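Local structure of methyl-accepting chemotaxis protein, putative (Geobacter sulfurreducens, 3OOV) at the interface of chains A and B. The protein probably acts in bacterial chemotaxis signalling, its GAF domain likely serving as a sensory or regulatory module. Sequence-based numbering; all coordinates share one arbitrary frame. Chains: chain A/B, Methyl-accepting chemotaxis protein, putative.

The interface of chains A and B. Residues chain A 85-88, 93-94, 98; chain B 82-84.
The end of helix 74-82 of chain B and the loop after it, B:Asp82 to B:Gln84, meet strand 86-88 of chain A and the 3-10 turns 91-93 and 96-98 with A:Tyr94 between them. The patch illustrates how side chains of a short loop after a helix can hold a partner by its backbone groups, here the N-H of a strand and the C=O of a 3-10 turn. B:Gln84, bent at chi2 (-53°), turns its amide towards the strand, and its OE1 accepts a hydrogen bond from the backbone N of A:Met87 at 2.9 Å, the donor lying above the carbonyl plane. The other half of the same amide looks home: NE2 donates to B:Asp82 O at 3.0 Å, so a bond at each end fixes the rotation of the group. Its CG packs on CD1 of A:Tyr86 at 3.5 Å, with ring and amide planes 25° apart. An alanine in place of B:Gln84 would probably leave the A:Met87 N-H and B:Asp82 O without their mates and open a gap beside the A:Tyr86 ring.

A:Tyr94 is sandwiched: NH2 of B:Arg83 sits over the centre of one face, 3.6 Å from the centroid in a cation-pi contact, while CD1 of A:Ile88 from its own chain backs the opposite face. B:Asp82 O lies in plane at the ring's edge. Nearby, the tip of A:Phe98 points at CB of B:Asp82. The two chains are copies related by a two-fold, so the arrangement recurs with the chains exchanged, although this dimer may not be the biological one. Bent at chi3 (-75°), B:Arg83 also lets NH2 donate to A:Ala93 O at 2.6 Å, that oxygen lying nearly in the guanidinium plane.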
ATOM      1  N   VAL A  85       3.528   1.620  -0.651  1.00 19.12           N
ATOM      2  CA  VAL A  85       4.039   0.230  -0.742  1.00 18.75           C
ATOM      3  C   VAL A  85       3.181  -0.507  -1.743  1.00 18.56           C
ATOM      4  O   VAL A  85       1.915  -0.506  -1.616  1.00 19.30           O
ATOM      5  CB  VAL A  85       4.004  -0.470   0.608  1.00 18.95           C
ATOM      6  CG1 VAL A  85       4.490  -1.958   0.483  1.00 19.25           C
ATOM      7  CG2 VAL A  85       4.865   0.290   1.612  1.00 18.26           C
ATOM      8  N   TYR A  86       3.833  -1.078  -2.759  1.00 16.69           N
ATOM      9  CA  TYR A  86       3.162  -1.963  -3.723  1.00 16.14           C
ATOM     10  C   TYR A  86       3.625  -3.377  -3.445  1.00 17.36           C
ATOM     11  O   TYR A  86       4.812  -3.671  -3.544  1.00 15.87           O
ATOM     12  CB  TYR A  86       3.425  -1.607  -5.200  1.00 15.20           C
ATOM     13  CG  TYR A  86       2.535  -0.471  -5.692  1.00 17.02           C
ATOM     14  CD1 TYR A  86       1.312  -0.712  -6.322  1.00 18.19           C
ATOM     15  CD2 TYR A  86       2.907   0.879  -5.474  1.00 20.60           C
ATOM     16  CE1 TYR A  86       0.503   0.386  -6.794  1.00 19.58           C
ATOM     17  CE2 TYR A  86       2.070   1.966  -5.867  1.00 15.82           C
ATOM     18  CZ  TYR A  86       0.893   1.716  -6.532  1.00 19.59           C
ATOM     19  OH  TYR A  86       0.111   2.825  -6.892  1.00 24.14           O
HETATM   20  N   MSE A  87       2.708  -4.237  -3.037  1.00 16.96           N
HETATM   21  CA  MSE A  87       3.104  -5.599  -2.802  1.00 19.10           C
HETATM   22  C   MSE A  87       2.512  -6.441  -3.896  1.00 18.73           C
HETATM   23  O   MSE A  87       1.297  -6.479  -4.065  1.00 19.76           O
HETATM   24  CB  MSE A  87       2.846  -6.072  -1.366  1.00 20.10           C
HETATM   25  CG  MSE A  87       1.501  -5.815  -0.767  1.00 28.62           C
HETATM   26 SE   MSE A  87       1.530  -6.365   1.174  1.00 41.88          SE
HETATM   27  CE  MSE A  87       2.553  -7.991   0.973  1.00 15.25           C
ATOM     28  N   ILE A  88       3.390  -6.956  -4.754  1.00 17.17           N
ATOM     29  CA  ILE A  88       2.974  -7.520  -6.024  1.00 18.10           C
ATOM     30  C   ILE A  88       3.286  -9.022  -5.978  1.00 19.36           C
ATOM     31  O   ILE A  88       4.432  -9.442  -6.108  1.00 18.83           O
ATOM     32  CB  ILE A  88       3.674  -6.831  -7.237  1.00 17.72           C
ATOM     33  CG1 ILE A  88       3.442  -5.291  -7.210  1.00 18.39           C
ATOM     34  CG2 ILE A  88       3.145  -7.388  -8.595  1.00 15.90           C
ATOM     35  CD1 ILE A  88       2.031  -4.880  -7.539  1.00 19.72           C
ATOM     36  N   ALA A  93      -1.059 -10.806 -12.640  1.00 21.45           N
ATOM     37  CA  ALA A  93      -2.419 -10.635 -12.140  1.00 22.75           C
ATOM     38  C   ALA A  93      -2.822  -9.143 -12.013  1.00 23.64           C
ATOM     39  O   ALA A  93      -3.914  -8.857 -11.524  1.00 24.64           O
ATOM     40  CB  ALA A  93      -2.597 -11.337 -10.732  1.00 21.50           C
ATOM     41  N   TYR A  94      -1.913  -8.222 -12.375  1.00 22.99           N
ATOM     42  CA  TYR A  94      -2.143  -6.788 -12.252  1.00 21.39           C
ATOM     43  C   TYR A  94      -2.285  -6.149 -13.626  1.00 21.99           C
ATOM     44  O   TYR A  94      -1.892  -6.728 -14.599  1.00 19.79           O
ATOM     45  CB  TYR A  94      -1.007  -6.116 -11.405  1.00 20.96           C
ATOM     46  CG  TYR A  94      -1.126  -6.516  -9.952  1.00 19.49           C
ATOM     47  CD1 TYR A  94      -1.923  -5.800  -9.029  1.00 13.56           C
ATOM     48  CD2 TYR A  94      -0.547  -7.700  -9.518  1.00 17.33           C
ATOM     49  CE1 TYR A  94      -2.031  -6.245  -7.704  1.00 12.06           C
ATOM     50  CE2 TYR A  94      -0.675  -8.104  -8.274  1.00 14.12           C
ATOM     51  CZ  TYR A  94      -1.436  -7.400  -7.373  1.00 15.92           C
ATOM     52  OH  TYR A  94      -1.490  -7.927  -6.102  1.00 20.35           O
ATOM     53  N   PHE A  98       1.538  -2.038 -14.835  1.00 24.65           N
ATOM     54  CA  PHE A  98       2.428  -2.432 -13.751  1.00 22.97           C
ATOM     55  C   PHE A  98       3.758  -2.962 -14.279  1.00 22.62           C
ATOM     56  O   PHE A  98       4.764  -2.788 -13.606  1.00 22.27           O
ATOM     57  CB  PHE A  98       1.820  -3.461 -12.788  1.00 22.06           C
ATOM     58  CG  PHE A  98       0.856  -2.874 -11.783  1.00 24.83           C
ATOM     59  CD1 PHE A  98      -0.035  -1.879 -12.147  1.00 27.10           C
ATOM     60  CD2 PHE A  98       0.811  -3.360 -10.473  1.00 26.12           C
ATOM     61  CE1 PHE A  98      -0.909  -1.349 -11.208  1.00 30.16           C
ATOM     62  CE2 PHE A  98      -0.086  -2.863  -9.543  1.00 26.91           C
ATOM     63  CZ  PHE A  98      -0.937  -1.852  -9.904  1.00 26.71           C
TER
ATOM     64  N   ASP B  82      -6.081  -1.666  -8.240  1.00 24.41           N
ATOM     65  CA  ASP B  82      -4.753  -2.237  -7.996  1.00 26.24           C
ATOM     66  C   ASP B  82      -4.627  -3.134  -6.809  1.00 25.86           C
ATOM     67  O   ASP B  82      -3.558  -3.702  -6.593  1.00 25.13           O
ATOM     68  CB  ASP B  82      -3.554  -1.263  -8.081  1.00 26.71           C
ATOM     69  CG  ASP B  82      -3.678  -0.017  -7.262  1.00 32.22           C
ATOM     70  OD1 ASP B  82      -3.895  -0.012  -6.006  1.00 35.01           O
ATOM     71  OD2 ASP B  82      -3.444   1.025  -7.921  1.00 41.69           O
ATOM     72  N   ARG B  83      -5.714  -3.211  -6.039  1.00 24.80           N
ATOM     73  CA  ARG B  83      -5.779  -4.023  -4.810  1.00 25.96           C
ATOM     74  C   ARG B  83      -4.664  -3.750  -3.811  1.00 24.60           C
ATOM     75  O   ARG B  83      -4.227  -4.636  -3.091  1.00 26.89           O
ATOM     76  CB  ARG B  83      -5.890  -5.533  -5.114  1.00 25.63           C
ATOM     77  CG  ARG B  83      -6.809  -5.830  -6.233  1.00 28.67           C
ATOM     78  CD  ARG B  83      -6.905  -7.348  -6.476  1.00 31.83           C
ATOM     79  NE  ARG B  83      -5.744  -7.944  -7.152  1.00 29.95           N
ATOM     80  CZ  ARG B  83      -5.535  -7.892  -8.467  1.00 34.47           C
ATOM     81  NH1 ARG B  83      -6.378  -7.222  -9.266  1.00 35.05           N
ATOM     82  NH2 ARG B  83      -4.476  -8.509  -8.991  1.00 36.75           N
ATOM     83  N   GLN B  84      -4.238  -2.509  -3.700  1.00 23.19           N
ATOM     84  CA  GLN B  84      -3.297  -2.167  -2.671  1.00 20.77           C
ATOM     85  C   GLN B  84      -4.043  -1.530  -1.512  1.00 21.82           C
ATOM     86  O   GLN B  84      -5.139  -0.993  -1.695  1.00 22.76           O
ATOM     87  CB  GLN B  84      -2.217  -1.185  -3.245  1.00 20.43           C
ATOM     88  CG  GLN B  84      -1.395  -1.695  -4.416  1.00 18.82           C
ATOM     89  CD  GLN B  84      -0.729  -3.037  -4.136  1.00 16.12           C
ATOM     90  OE1 GLN B  84       0.039  -3.177  -3.199  1.00 11.77           O
ATOM     91  NE2 GLN B  84      -1.084  -4.029  -4.903  1.00 16.11           N
TER